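Local coordinates for probable tautomerase ywhB (PDB 2OPA), which is a probable tautomerase, a small protein of the MIF-like superfamily built on a beta-alpha-beta unit and assembled as a hexamer, at residues R11-E14 / Q15-L19. Sequence-based numbering, arbitrary orientation.
With FHC (2-fluoro-3-(4-hydroxyphenyl)-2E-propeneoate), chain C.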
ATOM      1  N   ARG A  11       0.050 -20.061  -7.557  1.00 37.14           N
ATOM      2  CA  ARG A  11       0.456 -19.943  -8.947  1.00 36.12           C
ATOM      3  C   ARG A  11       1.874 -20.461  -9.157  1.00 35.81           C
ATOM      4  O   ARG A  11       2.722 -20.370  -8.267  1.00 37.78           O
ATOM      5  CB  ARG A  11       0.364 -18.486  -9.417  1.00 36.15           C
ATOM      6  CG  ARG A  11      -1.010 -18.069  -9.922  1.00 39.58           C
ATOM      7  CD  ARG A  11      -2.025 -17.888  -8.816  1.00 43.16           C
ATOM      8  NE  ARG A  11      -3.359 -17.622  -9.355  1.00 50.02           N
ATOM      9  CZ  ARG A  11      -4.365 -17.087  -8.666  1.00 52.31           C
ATOM     10  NH1 ARG A  11      -4.194 -16.750  -7.395  1.00 52.40           N
ATOM     11  NH2 ARG A  11      -5.545 -16.891  -9.247  1.00 51.22           N
ATOM     12  N   THR A  12       2.129 -21.006 -10.341  1.00 33.62           N
ATOM     13  CA  THR A  12       3.448 -21.535 -10.665  1.00 32.33           C
ATOM     14  C   THR A  12       4.383 -20.383 -11.016  1.00 32.85           C
ATOM     15  O   THR A  12       3.931 -19.277 -11.307  1.00 33.38           O
ATOM     16  CB  THR A  12       3.374 -22.506 -11.867  1.00 33.49           C
ATOM     17  OG1 THR A  12       2.874 -21.810 -13.017  1.00 33.69           O
ATOM     18  CG2 THR A  12       2.437 -23.677 -11.553  1.00 28.46           C
ATOM     19  N   ASP A  13       5.685 -20.635 -10.993  1.00 33.89           N
ATOM     20  CA  ASP A  13       6.649 -19.594 -11.328  1.00 35.28           C
ATOM     21  C   ASP A  13       6.444 -19.171 -12.791  1.00 37.44           C
ATOM     22  O   ASP A  13       6.675 -18.010 -13.142  1.00 36.12           O
ATOM     23  CB  ASP A  13       8.082 -20.099 -11.112  1.00 35.21           C
ATOM     24  CG  ASP A  13       9.122 -18.990 -11.226  1.00 36.81           C
ATOM     25  OD1 ASP A  13       9.044 -18.013 -10.458  1.00 37.16           O
ATOM     26  OD2 ASP A  13      10.028 -19.098 -12.080  1.00 37.75           O
ATOM     27  N   GLU A  14       5.997 -20.108 -13.631  1.00 37.44           N
ATOM     28  CA  GLU A  14       5.748 -19.817 -15.045  1.00 38.76           C
ATOM     29  C   GLU A  14       4.567 -18.862 -15.207  1.00 38.29           C
ATOM     30  O   GLU A  14       4.616 -17.947 -16.029  1.00 37.97           O
ATOM     31  CB  GLU A  14       5.472 -21.101 -15.843  1.00 39.41           C
ATOM     32  CG  GLU A  14       6.703 -21.962 -16.088  1.00 45.01           C
ATOM     33  CD  GLU A  14       7.198 -22.666 -14.832  1.00 49.79           C
ATOM     34  OE1 GLU A  14       8.408 -22.971 -14.768  1.00 53.22           O
ATOM     35  OE2 GLU A  14       6.383 -22.925 -13.916  1.00 50.72           O
ATOM     36  N   GLN A  15       3.506 -19.080 -14.435  1.00 36.17           N
ATOM     37  CA  GLN A  15       2.349 -18.206 -14.512  1.00 35.42           C
ATOM     38  C   GLN A  15       2.739 -16.804 -14.061  1.00 35.58           C
ATOM     39  O   GLN A  15       2.233 -15.818 -14.590  1.00 37.48           O
ATOM     40  CB  GLN A  15       1.213 -18.725 -13.635  1.00 36.20           C
ATOM     41  CG  GLN A  15       0.478 -19.923 -14.198  1.00 37.19           C
ATOM     42  CD  GLN A  15      -0.577 -20.434 -13.244  1.00 39.46           C
ATOM     43  OE1 GLN A  15      -0.269 -20.837 -12.124  1.00 40.04           O
ATOM     44  NE2 GLN A  15      -1.829 -20.415 -13.677  1.00 40.97           N
ATOM     45  N   LYS A  16       3.631 -16.721 -13.079  1.00 35.10           N
ATOM     46  CA  LYS A  16       4.083 -15.435 -12.572  1.00 36.40           C
ATOM     47  C   LYS A  16       4.890 -14.691 -13.633  1.00 37.23           C
ATOM     48  O   LYS A  16       4.742 -13.481 -13.798  1.00 37.38           O
ATOM     49  CB  LYS A  16       4.932 -15.627 -11.310  1.00 35.43           C
ATOM     50  CG  LYS A  16       4.151 -16.141 -10.120  1.00 35.15           C
ATOM     51  CD  LYS A  16       5.069 -16.382  -8.943  1.00 36.88           C
ATOM     52  CE  LYS A  16       4.314 -16.966  -7.765  1.00 38.39           C
ATOM     53  NZ  LYS A  16       5.217 -17.180  -6.587  1.00 43.38           N
ATOM     54  N   ARG A  17       5.747 -15.416 -14.345  1.00 37.75           N
ATOM     55  CA  ARG A  17       6.554 -14.815 -15.394  1.00 38.70           C
ATOM     56  C   ARG A  17       5.646 -14.288 -16.509  1.00 39.09           C
ATOM     57  O   ARG A  17       5.856 -13.182 -17.013  1.00 38.51           O
ATOM     58  CB  ARG A  17       7.533 -15.838 -15.970  1.00 39.86           C
ATOM     59  CG  ARG A  17       8.397 -15.294 -17.099  1.00 41.29           C
ATOM     60  CD  ARG A  17       9.304 -16.369 -17.672  1.00 46.21           C
ATOM     61  NE  ARG A  17      10.286 -16.842 -16.701  1.00 51.30           N
ATOM     62  CZ  ARG A  17      10.509 -18.127 -16.422  1.00 53.51           C
ATOM     63  NH1 ARG A  17       9.815 -19.078 -17.039  1.00 53.87           N
ATOM     64  NH2 ARG A  17      11.432 -18.460 -15.527  1.00 54.17           N
ATOM     65  N   ASN A  18       4.638 -15.081 -16.880  1.00 37.56           N
ATOM     66  CA  ASN A  18       3.702 -14.690 -17.928  1.00 38.92           C
ATOM     67  C   ASN A  18       2.889 -13.483 -17.502  1.00 37.49           C
ATOM     68  O   ASN A  18       2.670 -12.569 -18.294  1.00 37.46           O
ATOM     69  CB  ASN A  18       2.763 -15.850 -18.291  1.00 40.57           C
ATOM     70  CG  ASN A  18       3.513 -17.058 -18.837  1.00 45.58           C
ATOM     71  OD1 ASN A  18       4.561 -16.912 -19.490  1.00 49.14           O
ATOM     72  ND2 ASN A  18       2.976 -18.260 -18.591  1.00 46.67           N
ATOM     73  N   LEU A  19       2.444 -13.488 -16.249  1.00 36.10           N
ATOM     74  CA  LEU A  19       1.668 -12.385 -15.688  1.00 33.93           C
ATOM     75  C   LEU A  19       2.432 -11.074 -15.862  1.00 33.71           C
ATOM     76  O   LEU A  19       1.902 -10.080 -16.354  1.00 32.40           O
ATOM     77  CB  LEU A  19       1.421 -12.635 -14.200  1.00 33.29           C
ATOM     78  CG  LEU A  19       0.863 -11.485 -13.361  1.00 32.69           C
ATOM     79  CD1 LEU A  19      -0.576 -11.227 -13.747  1.00 31.73           C
ATOM     80  CD2 LEU A  19       0.967 -11.832 -11.878  1.00 32.68           C
TER
HETATM   81  C1  FHC C 500     -10.084 -14.602  -5.119  1.00 87.28           C
HETATM   82  C7  FHC C 500      -8.881 -13.744  -5.144  1.00 85.74           C
HETATM   83  C8  FHC C 500      -7.630 -13.771  -5.688  1.00 84.05           C
HETATM   84  C9  FHC C 500      -6.952 -14.776  -6.546  1.00 83.02           C
HETATM   85  O3  FHC C 500      -7.626 -15.878  -6.891  1.00 84.37           O
HETATM   86  O2  FHC C 500      -5.817 -14.625  -6.936  1.00 79.41           O
HETATM   87  F1  FHC C 500      -6.841 -12.702  -5.412  1.00 84.94           F
HETATM   88  C6  FHC C 500     -11.220 -14.141  -4.378  1.00 87.81           C
HETATM   89  C5  FHC C 500     -12.382 -14.925  -4.327  1.00 87.88           C
HETATM   90  C4  FHC C 500     -12.473 -16.167  -4.983  1.00 88.46           C
HETATM   91  O1  FHC C 500     -13.622 -16.911  -4.916  1.00 88.93           O
HETATM   92  C3  FHC C 500     -11.357 -16.645  -5.723  1.00 88.22           C
HETATM   93  C2  FHC C 500     -10.190 -15.868  -5.783  1.00 87.33           C
HETATM   94  O   HOH W   1       5.670 -20.141  -7.524  1.00 48.88           O
HETATM   95  O   HOH W   2      10.339 -21.335 -15.478  1.00 51.77           O
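Thr12 and Gln15 close a capping box at the start of helix 13-31, in the beta-alpha-beta unit that links strand 2-8 to strand 39-45. Gln15 N donates to Thr12 OG1 at 3.1 Å, and Thr12 N returns a nearly straight bond to Gln15 OE1 at 3.0 Å, with 167° at the hydrogen, in the carbonyl plane and on a lone pair. Thr12 can accept because its chi1 of 61° sets OG1 between the backbone N and the carbonyl carbon. Gln15, extended beyond CG, lays that methylene alongside the hydroxyl (CG to Thr12 OG1 3.3 Å) and carries OE1 back to the loop, where it also touches CA and CG of Arg11.

From there the Arg11 side chain leads away into the ligand pocket. Both carboxylate oxygens of 2-fluoro-3-(4-hydroxyphenyl)-2E-propeneoate lie at the edge of its guanidinium, in or near its plane, held by NH1 to O2 at 2.7 Å and a weak bond from NH2 to O3; NH1 also donates to Leu8 O. The box therefore begins directly after this ligand-pocket arginine.

Lys16 N donates to Thr12 O; its side chain, extended beyond CG, passes that oxygen (CG to Thr12 O 3.4 Å) and ends in a salt bridge with Glu44. Glu14 O accepts from Asn18 N at 3.0 Å, while the bend of Glu14 at chi2 (72°) goes with a water bridge from OE1 to Arg17 NH1. Arg17 NE forms a salt bridge with Asp59 of a neighbouring subunit, and Arg56 of that subunit forms one with Asp13 OD1. Between Asp13 and Arg17 remains a long salt bridge, OD2 to NH2 at 3.8 Å, with the oxygen well out of the guanidinium plane.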